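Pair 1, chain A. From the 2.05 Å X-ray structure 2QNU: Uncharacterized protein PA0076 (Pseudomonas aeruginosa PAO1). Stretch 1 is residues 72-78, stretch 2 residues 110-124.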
# COMPACT_ATOMS: atom_id res chain seq x y z
N VAL A 72 -13.80 -9.41 -3.33
CA VAL A 72 -14.10 -10.63 -2.64
C VAL A 72 -13.09 -10.88 -1.53
O VAL A 72 -11.86 -10.64 -1.65
CB VAL A 72 -14.39 -11.80 -3.67
CG1 VAL A 72 -13.37 -11.87 -4.74
CG2 VAL A 72 -14.62 -13.18 -3.00
N THR A 73 -13.66 -11.32 -0.41
CA THR A 73 -12.87 -11.74 0.74
C THR A 73 -13.39 -13.08 1.28
O THR A 73 -14.54 -13.44 1.05
CB THR A 73 -12.88 -10.69 1.83
OG1 THR A 73 -11.90 -11.02 2.81
CG2 THR A 73 -14.23 -10.56 2.49
N GLY A 74 -12.51 -13.83 1.93
CA GLY A 74 -12.90 -15.14 2.40
C GLY A 74 -11.76 -16.00 2.86
O GLY A 74 -10.70 -15.51 3.22
N VAL A 75 -12.05 -17.29 2.92
CA VAL A 75 -11.05 -18.29 3.28
C VAL A 75 -11.23 -19.50 2.38
O VAL A 75 -12.33 -19.86 2.05
CB VAL A 75 -11.13 -18.71 4.76
CG1 VAL A 75 -9.94 -19.65 5.10
CG2 VAL A 75 -11.13 -17.52 5.70
N VAL A 76 -10.13 -20.10 1.94
CA VAL A 76 -10.20 -21.30 1.11
C VAL A 76 -9.38 -22.39 1.79
O VAL A 76 -8.33 -22.11 2.39
CB VAL A 76 -9.68 -21.12 -0.33
CG1 VAL A 76 -8.28 -20.50 -0.39
CG2 VAL A 76 -9.66 -22.45 -1.08
N MSE A 77 -9.90 -23.62 1.76
CA MSE A 77 -9.28 -24.80 2.39
C MSE A 77 -9.25 -26.01 1.47
O MSE A 77 -10.22 -26.28 0.83
CB MSE A 77 -10.15 -25.20 3.61
CG MSE A 77 -9.60 -26.43 4.37
SE MSE A 77 -10.88 -27.07 5.79
CE MSE A 77 -12.11 -27.92 4.65
N PRO A 78 -8.15 -26.78 1.45
CA PRO A 78 -8.17 -28.04 0.69
C PRO A 78 -9.31 -28.96 1.16
O PRO A 78 -9.58 -29.05 2.36
CB PRO A 78 -6.81 -28.69 1.00
CG PRO A 78 -5.96 -27.56 1.48
CD PRO A 78 -6.84 -26.53 2.09
N GLY A 110 -11.19 -11.74 13.66
CA GLY A 110 -12.36 -12.47 14.16
C GLY A 110 -13.25 -13.13 13.13
O GLY A 110 -13.59 -14.33 13.27
N TRP A 111 -13.65 -12.35 12.10
CA TRP A 111 -14.51 -12.89 11.03
C TRP A 111 -13.82 -14.11 10.35
O TRP A 111 -14.40 -15.15 10.12
CB TRP A 111 -14.78 -11.79 9.99
CG TRP A 111 -15.78 -12.19 8.97
CD1 TRP A 111 -17.16 -12.25 9.12
CD2 TRP A 111 -15.50 -12.66 7.65
NE1 TRP A 111 -17.73 -12.69 7.96
CE2 TRP A 111 -16.74 -12.94 7.03
CE3 TRP A 111 -14.31 -12.85 6.91
CZ2 TRP A 111 -16.82 -13.42 5.74
CZ3 TRP A 111 -14.39 -13.31 5.61
CH2 TRP A 111 -15.64 -13.59 5.04
N PHE A 112 -12.56 -13.92 10.02
CA PHE A 112 -11.74 -14.96 9.37
C PHE A 112 -11.58 -16.28 10.23
O PHE A 112 -11.63 -17.42 9.72
CB PHE A 112 -10.40 -14.33 9.01
CG PHE A 112 -10.52 -13.27 7.90
CD1 PHE A 112 -10.66 -13.66 6.58
CD2 PHE A 112 -10.51 -11.91 8.19
CE1 PHE A 112 -10.83 -12.70 5.53
CE2 PHE A 112 -10.68 -10.93 7.16
CZ PHE A 112 -10.82 -11.33 5.84
N GLU A 113 -11.35 -16.08 11.51
CA GLU A 113 -11.29 -17.19 12.46
C GLU A 113 -12.63 -17.93 12.53
O GLU A 113 -12.67 -19.16 12.46
CB GLU A 113 -10.87 -16.64 13.81
CG GLU A 113 -9.41 -16.29 13.82
CD GLU A 113 -8.94 -15.53 15.05
OE1 GLU A 113 -9.75 -15.19 15.91
OE2 GLU A 113 -7.75 -15.25 15.13
N GLN A 114 -13.73 -17.18 12.55
CA GLN A 114 -15.06 -17.79 12.49
C GLN A 114 -15.25 -18.53 11.18
O GLN A 114 -15.83 -19.59 11.18
CB GLN A 114 -16.21 -16.77 12.57
CG GLN A 114 -16.16 -15.85 13.76
CD GLN A 114 -17.33 -14.81 13.81
OE1 GLN A 114 -18.48 -15.11 13.40
NE2 GLN A 114 -17.04 -13.60 14.34
N VAL A 115 -14.82 -17.97 10.05
CA VAL A 115 -14.98 -18.66 8.81
C VAL A 115 -14.14 -19.92 8.81
O VAL A 115 -14.59 -20.96 8.35
CB VAL A 115 -14.60 -17.80 7.56
CG1 VAL A 115 -14.54 -18.69 6.35
CG2 VAL A 115 -15.63 -16.70 7.35
N GLU A 116 -12.89 -19.82 9.27
CA GLU A 116 -12.01 -21.03 9.36
C GLU A 116 -12.63 -22.12 10.22
O GLU A 116 -12.58 -23.30 9.88
CB GLU A 116 -10.65 -20.68 9.94
CG GLU A 116 -9.75 -19.82 9.00
CD GLU A 116 -8.42 -19.49 9.66
OE1 GLU A 116 -8.35 -19.66 10.91
OE2 GLU A 116 -7.43 -19.07 8.97
N SER A 117 -13.25 -21.74 11.34
CA SER A 117 -13.90 -22.78 12.18
C SER A 117 -15.03 -23.46 11.42
O SER A 117 -15.26 -24.68 11.53
CB SER A 117 -14.35 -22.17 13.50
OG SER A 117 -15.40 -22.90 14.04
N LEU A 118 -15.72 -22.73 10.55
CA LEU A 118 -16.81 -23.37 9.82
C LEU A 118 -16.29 -24.36 8.79
O LEU A 118 -16.80 -25.43 8.66
CB LEU A 118 -17.73 -22.35 9.14
CG LEU A 118 -18.63 -21.56 10.07
CD1 LEU A 118 -19.47 -20.67 9.21
CD2 LEU A 118 -19.49 -22.46 10.96
N LEU A 119 -15.31 -23.95 8.00
CA LEU A 119 -14.67 -24.85 7.04
C LEU A 119 -14.12 -26.12 7.76
O LEU A 119 -14.19 -27.23 7.22
CB LEU A 119 -13.52 -24.13 6.38
CG LEU A 119 -13.83 -22.98 5.38
CD1 LEU A 119 -12.56 -22.21 4.95
CD2 LEU A 119 -14.47 -23.51 4.18
N LEU A 120 -13.48 -25.91 8.91
CA LEU A 120 -12.87 -27.04 9.67
C LEU A 120 -13.97 -28.03 10.10
O LEU A 120 -13.81 -29.23 9.93
CB LEU A 120 -12.03 -26.52 10.84
CG LEU A 120 -10.78 -25.83 10.33
CD1 LEU A 120 -10.23 -24.87 11.36
CD2 LEU A 120 -9.68 -26.73 9.83
N SER A 121 -15.12 -27.51 10.51
CA SER A 121 -16.24 -28.33 10.91
C SER A 121 -16.62 -29.37 9.88
O SER A 121 -17.17 -30.43 10.24
CB SER A 121 -17.46 -27.44 11.27
OG SER A 121 -18.19 -27.02 10.12
N THR A 122 -16.35 -29.11 8.59
CA THR A 122 -16.77 -30.05 7.53
C THR A 122 -15.84 -31.25 7.42
O THR A 122 -16.10 -32.16 6.64
CB THR A 122 -16.87 -29.38 6.07
OG1 THR A 122 -15.56 -29.02 5.61
CG2 THR A 122 -17.78 -28.17 6.11
N LEU A 123 -14.72 -31.22 8.12
CA LEU A 123 -13.80 -32.37 8.07
C LEU A 123 -14.19 -33.43 9.11
O LEU A 123 -13.70 -34.55 9.06
CB LEU A 123 -12.39 -31.93 8.38
CG LEU A 123 -11.73 -30.92 7.47
CD1 LEU A 123 -10.53 -30.39 8.19
CD2 LEU A 123 -11.29 -31.55 6.13
N GLU A 124 -15.04 -33.05 10.06
CA GLU A 124 -15.49 -33.92 11.16
C GLU A 124 -16.40 -35.02 10.57
O GLU A 124 -17.39 -34.71 9.90
CB GLU A 124 -16.19 -33.07 12.26
CG GLU A 124 -15.19 -32.02 12.93
CD GLU A 124 -15.83 -30.84 13.78
OE1 GLU A 124 -16.99 -30.94 14.27
OE2 GLU A 124 -15.11 -29.77 13.97

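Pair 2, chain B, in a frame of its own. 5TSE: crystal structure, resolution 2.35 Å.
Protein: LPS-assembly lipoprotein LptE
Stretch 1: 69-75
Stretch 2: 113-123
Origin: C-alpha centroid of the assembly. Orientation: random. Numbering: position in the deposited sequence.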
# COMPACT_ATOMS: atom_id res chain seq x y z
N GLU B 69 4.50 20.37 -12.87
CA GLU B 69 4.83 19.41 -11.83
C GLU B 69 4.49 17.94 -12.15
O GLU B 69 3.38 17.63 -12.59
CB GLU B 69 4.08 19.85 -10.57
CG GLU B 69 4.17 18.93 -9.38
CD GLU B 69 3.61 19.57 -8.12
OE1 GLU B 69 4.03 20.71 -7.80
OE2 GLU B 69 2.80 18.93 -7.42
N VAL B 70 5.46 17.06 -11.91
CA VAL B 70 5.28 15.62 -12.11
C VAL B 70 4.96 14.99 -10.77
O VAL B 70 5.80 15.01 -9.88
CB VAL B 70 6.54 14.95 -12.68
CG1 VAL B 70 6.34 13.44 -12.78
CG2 VAL B 70 6.88 15.52 -14.05
N LEU B 71 3.77 14.40 -10.63
CA LEU B 71 3.34 13.78 -9.38
C LEU B 71 3.18 12.26 -9.53
O LEU B 71 2.41 11.78 -10.37
CB LEU B 71 2.06 14.45 -8.87
CG LEU B 71 1.46 13.95 -7.54
CD1 LEU B 71 0.61 14.99 -6.86
CD2 LEU B 71 0.69 12.64 -7.70
N LEU B 72 3.91 11.53 -8.70
CA LEU B 72 3.93 10.08 -8.71
C LEU B 72 3.04 9.58 -7.58
O LEU B 72 3.35 9.78 -6.41
CB LEU B 72 5.37 9.59 -8.55
CG LEU B 72 6.34 10.19 -9.60
CD1 LEU B 72 7.78 9.92 -9.23
CD2 LEU B 72 6.05 9.67 -11.00
N ARG B 73 1.93 8.95 -7.94
CA ARG B 73 1.00 8.46 -6.94
C ARG B 73 0.82 6.97 -7.00
O ARG B 73 0.96 6.37 -8.05
CB ARG B 73 -0.37 9.11 -7.15
CG ARG B 73 -1.46 8.65 -6.17
CD ARG B 73 -2.79 9.38 -6.35
NE ARG B 73 -2.60 10.82 -6.36
CZ ARG B 73 -2.33 11.56 -5.28
NH1 ARG B 73 -2.19 11.02 -4.07
NH2 ARG B 73 -2.18 12.87 -5.43
N LEU B 74 0.50 6.39 -5.84
CA LEU B 74 0.14 4.99 -5.74
C LEU B 74 -1.09 4.94 -4.86
O LEU B 74 -1.12 5.49 -3.77
CB LEU B 74 1.28 4.13 -5.17
CG LEU B 74 1.00 2.62 -5.12
CD1 LEU B 74 0.39 2.08 -6.40
CD2 LEU B 74 2.29 1.86 -4.79
N THR B 75 -2.13 4.28 -5.35
CA THR B 75 -3.39 4.17 -4.64
C THR B 75 -3.73 2.70 -4.45
O THR B 75 -3.60 1.91 -5.38
CB THR B 75 -4.48 4.87 -5.45
OG1 THR B 75 -4.09 6.25 -5.63
CG2 THR B 75 -5.83 4.78 -4.76
N GLN B 113 15.47 10.58 -10.54
CA GLN B 113 14.56 11.26 -9.62
C GLN B 113 13.27 10.49 -9.43
O GLN B 113 12.83 10.30 -8.30
CB GLN B 113 14.20 12.64 -10.14
CG GLN B 113 15.35 13.63 -10.19
CD GLN B 113 14.94 14.97 -10.78
OE1 GLN B 113 14.12 15.03 -11.70
NE2 GLN B 113 15.53 16.05 -10.28
N GLU B 114 12.67 10.06 -10.54
CA GLU B 114 11.39 9.36 -10.47
C GLU B 114 11.49 8.00 -9.83
O GLU B 114 10.71 7.71 -8.93
CB GLU B 114 10.67 9.30 -11.83
CG GLU B 114 10.22 10.70 -12.24
CD GLU B 114 9.35 10.76 -13.48
OE1 GLU B 114 8.67 9.77 -13.83
OE2 GLU B 114 9.30 11.86 -14.07
N SER B 115 12.45 7.18 -10.24
CA SER B 115 12.58 5.87 -9.60
C SER B 115 12.83 6.04 -8.08
O SER B 115 12.37 5.24 -7.28
CB SER B 115 13.68 5.05 -10.27
OG SER B 115 14.90 5.74 -10.22
N TYR B 116 13.56 7.10 -7.72
CA TYR B 116 13.83 7.44 -6.30
C TYR B 116 12.54 7.79 -5.57
O TYR B 116 12.28 7.27 -4.47
CB TYR B 116 14.81 8.62 -6.25
CG TYR B 116 14.98 9.36 -4.92
CD1 TYR B 116 15.87 8.90 -3.96
CD2 TYR B 116 14.33 10.57 -4.68
CE1 TYR B 116 16.06 9.58 -2.77
CE2 TYR B 116 14.51 11.27 -3.49
CZ TYR B 116 15.39 10.78 -2.54
OH TYR B 116 15.61 11.48 -1.35
N LEU B 117 11.75 8.68 -6.16
CA LEU B 117 10.49 9.08 -5.54
C LEU B 117 9.52 7.91 -5.53
O LEU B 117 8.76 7.79 -4.58
CB LEU B 117 9.90 10.33 -6.19
CG LEU B 117 10.73 11.63 -6.01
CD1 LEU B 117 10.25 12.77 -6.89
CD2 LEU B 117 10.78 12.10 -4.58
N GLN B 118 9.57 7.02 -6.52
CA GLN B 118 8.64 5.86 -6.56
C GLN B 118 8.88 4.87 -5.44
O GLN B 118 7.91 4.36 -4.85
CB GLN B 118 8.65 5.12 -7.91
CG GLN B 118 7.95 5.87 -9.04
CD GLN B 118 7.83 5.06 -10.33
OE1 GLN B 118 8.42 3.98 -10.47
NE2 GLN B 118 7.05 5.58 -11.27
N ARG B 119 10.15 4.57 -5.16
CA ARG B 119 10.50 3.67 -4.03
C ARG B 119 10.01 4.25 -2.70
O ARG B 119 9.55 3.51 -1.82
CB ARG B 119 12.01 3.37 -3.98
CG ARG B 119 12.45 2.33 -5.01
CD ARG B 119 13.94 2.01 -4.95
NE ARG B 119 14.81 2.99 -5.63
CZ ARG B 119 15.36 4.08 -5.08
NH1 ARG B 119 16.13 4.87 -5.84
NH2 ARG B 119 15.16 4.41 -3.80
N ILE B 120 10.08 5.57 -2.55
CA ILE B 120 9.60 6.23 -1.33
C ILE B 120 8.07 6.13 -1.21
O ILE B 120 7.55 5.88 -0.13
CB ILE B 120 10.09 7.69 -1.26
CG1 ILE B 120 11.63 7.70 -1.24
CG2 ILE B 120 9.56 8.38 0.00
CD1 ILE B 120 12.26 9.07 -1.24
N VAL B 121 7.37 6.24 -2.33
CA VAL B 121 5.89 6.16 -2.37
C VAL B 121 5.40 4.77 -1.97
O VAL B 121 4.50 4.64 -1.14
CB VAL B 121 5.32 6.56 -3.76
CG1 VAL B 121 3.87 6.13 -3.93
CG2 VAL B 121 5.48 8.07 -4.01
N ILE B 122 5.98 3.75 -2.58
CA ILE B 122 5.62 2.36 -2.28
C ILE B 122 5.86 2.08 -0.80
O ILE B 122 4.98 1.58 -0.10
CB ILE B 122 6.44 1.37 -3.14
CG1 ILE B 122 5.99 1.48 -4.59
CG2 ILE B 122 6.25 -0.07 -2.64
CD1 ILE B 122 6.80 0.67 -5.57
N ASP B 123 7.05 2.43 -0.33
CA ASP B 123 7.43 2.25 1.08
C ASP B 123 6.42 2.94 2.00
O ASP B 123 5.89 2.33 2.92
CB ASP B 123 8.82 2.82 1.31
CG ASP B 123 9.36 2.46 2.65
OD1 ASP B 123 9.56 1.25 2.88
OD2 ASP B 123 9.61 3.37 3.46

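What backbone arrangement do the two pairs share? In each, a strand lies along a helix with the two segments running in roughly the same direction: the axes cross at -37° in pair 1 and -27° in pair 2, and approach to 8.3 Å and 8.4 Å. Fourteen central residues superpose with an RMSD of 0.8 Å. The register agrees as well: by CA position, Val75(A) is nearest Glu116(A) as Leu72(B) is nearest Gln118(B), and Met77(A) is nearest Leu119(A) as Leu74(B) is nearest Val121(B). No hydrogen bond crosses either contact, so packing alone joins the stretches directly.

How is the middle of the contact filled? Alternation along the strand turns Val75(A) and its match Leu72(B) toward the helix. Val75(A) spreads two short branches: CG2 of Val75(A) lies 3.7 Å from CG1 of Val115(A), and CG1 of Val75(A) lies 3.7 Å from CD1 of Leu119(A). Leu72(B) is longer; its CD1 lies 3.7 Å from CB of Leu117(B) and 3.7 Å from the backbone O of Glu114(B), and its CD2 lies 3.9 Å from OE1 of Glu114(B). Leu117(B) matches Val115(A), and Val121(B) matches Leu119(A). At the latter position a smaller side chain still closes on the strand, with CG2 of Val121(B) 3.6 Å from the backbone O of Leu72(B). Beside it, the matched Glu116(A) and Gln118(B) lend the aliphatic parts of polar side chains: CG of Glu116(A) is 3.9 Å from CG1 of Val75(A), and CG of Gln118(B) is 4.1 Å from CD1 of Leu72(B).

What happens toward the N-terminal side of the contact, where an aromatic ring and an acid match? Phe112(A) and Glu114(B) have side-chain centres that fall within 0.6 Å of each other. In both the CA-to-CB bond points sideways to the strand, with chi1 in the m well, and the end of the side chain comes nearer. Phe112(A) presents its ring edge to Thr73(A): OG1 of Thr73(A) is 3.2 Å from CZ of Phe112(A). Glu114(B) instead brings OE2 to 3.6 Å from CG1 of Val70(B), the match of Thr73(A); its carboxylate oxygens are hydrogen-bonded elsewhere in the structure, so these oxygens are satisfied although the residue is buried. One position earlier, Trp111(A) brings its ring edge to Gly74(A), and CZ3 of Trp111(A) is 4.0 Å from CA of Gly74(A), whereas the CA-to-CB bond of the matched Gln113(B) points toward the strand, but the side chain makes no contact with it.

What fills the next inward position along the strand? Met77(A), a selenomethionine, matches Leu74(B), and both have chi1 t. The long side chain of Met77(A) reaches the last part of the helix and the turn that follows: SE of Met77(A) is 4.0 Å from CB of Leu119(A) and 4.2 Å from CD2 of Leu120(A), while CE of Met77(A) reaches 3.4 Å from the backbone O of Leu119(A) and 4.0 Å from CD2 of Leu123(A). Leu74(B) is more compact. Its CB packs 3.5 Å from CG1 of Val121(B), and its CD2 lies 3.7 Å from CG1 of Ile122(B), the match of Leu120(A).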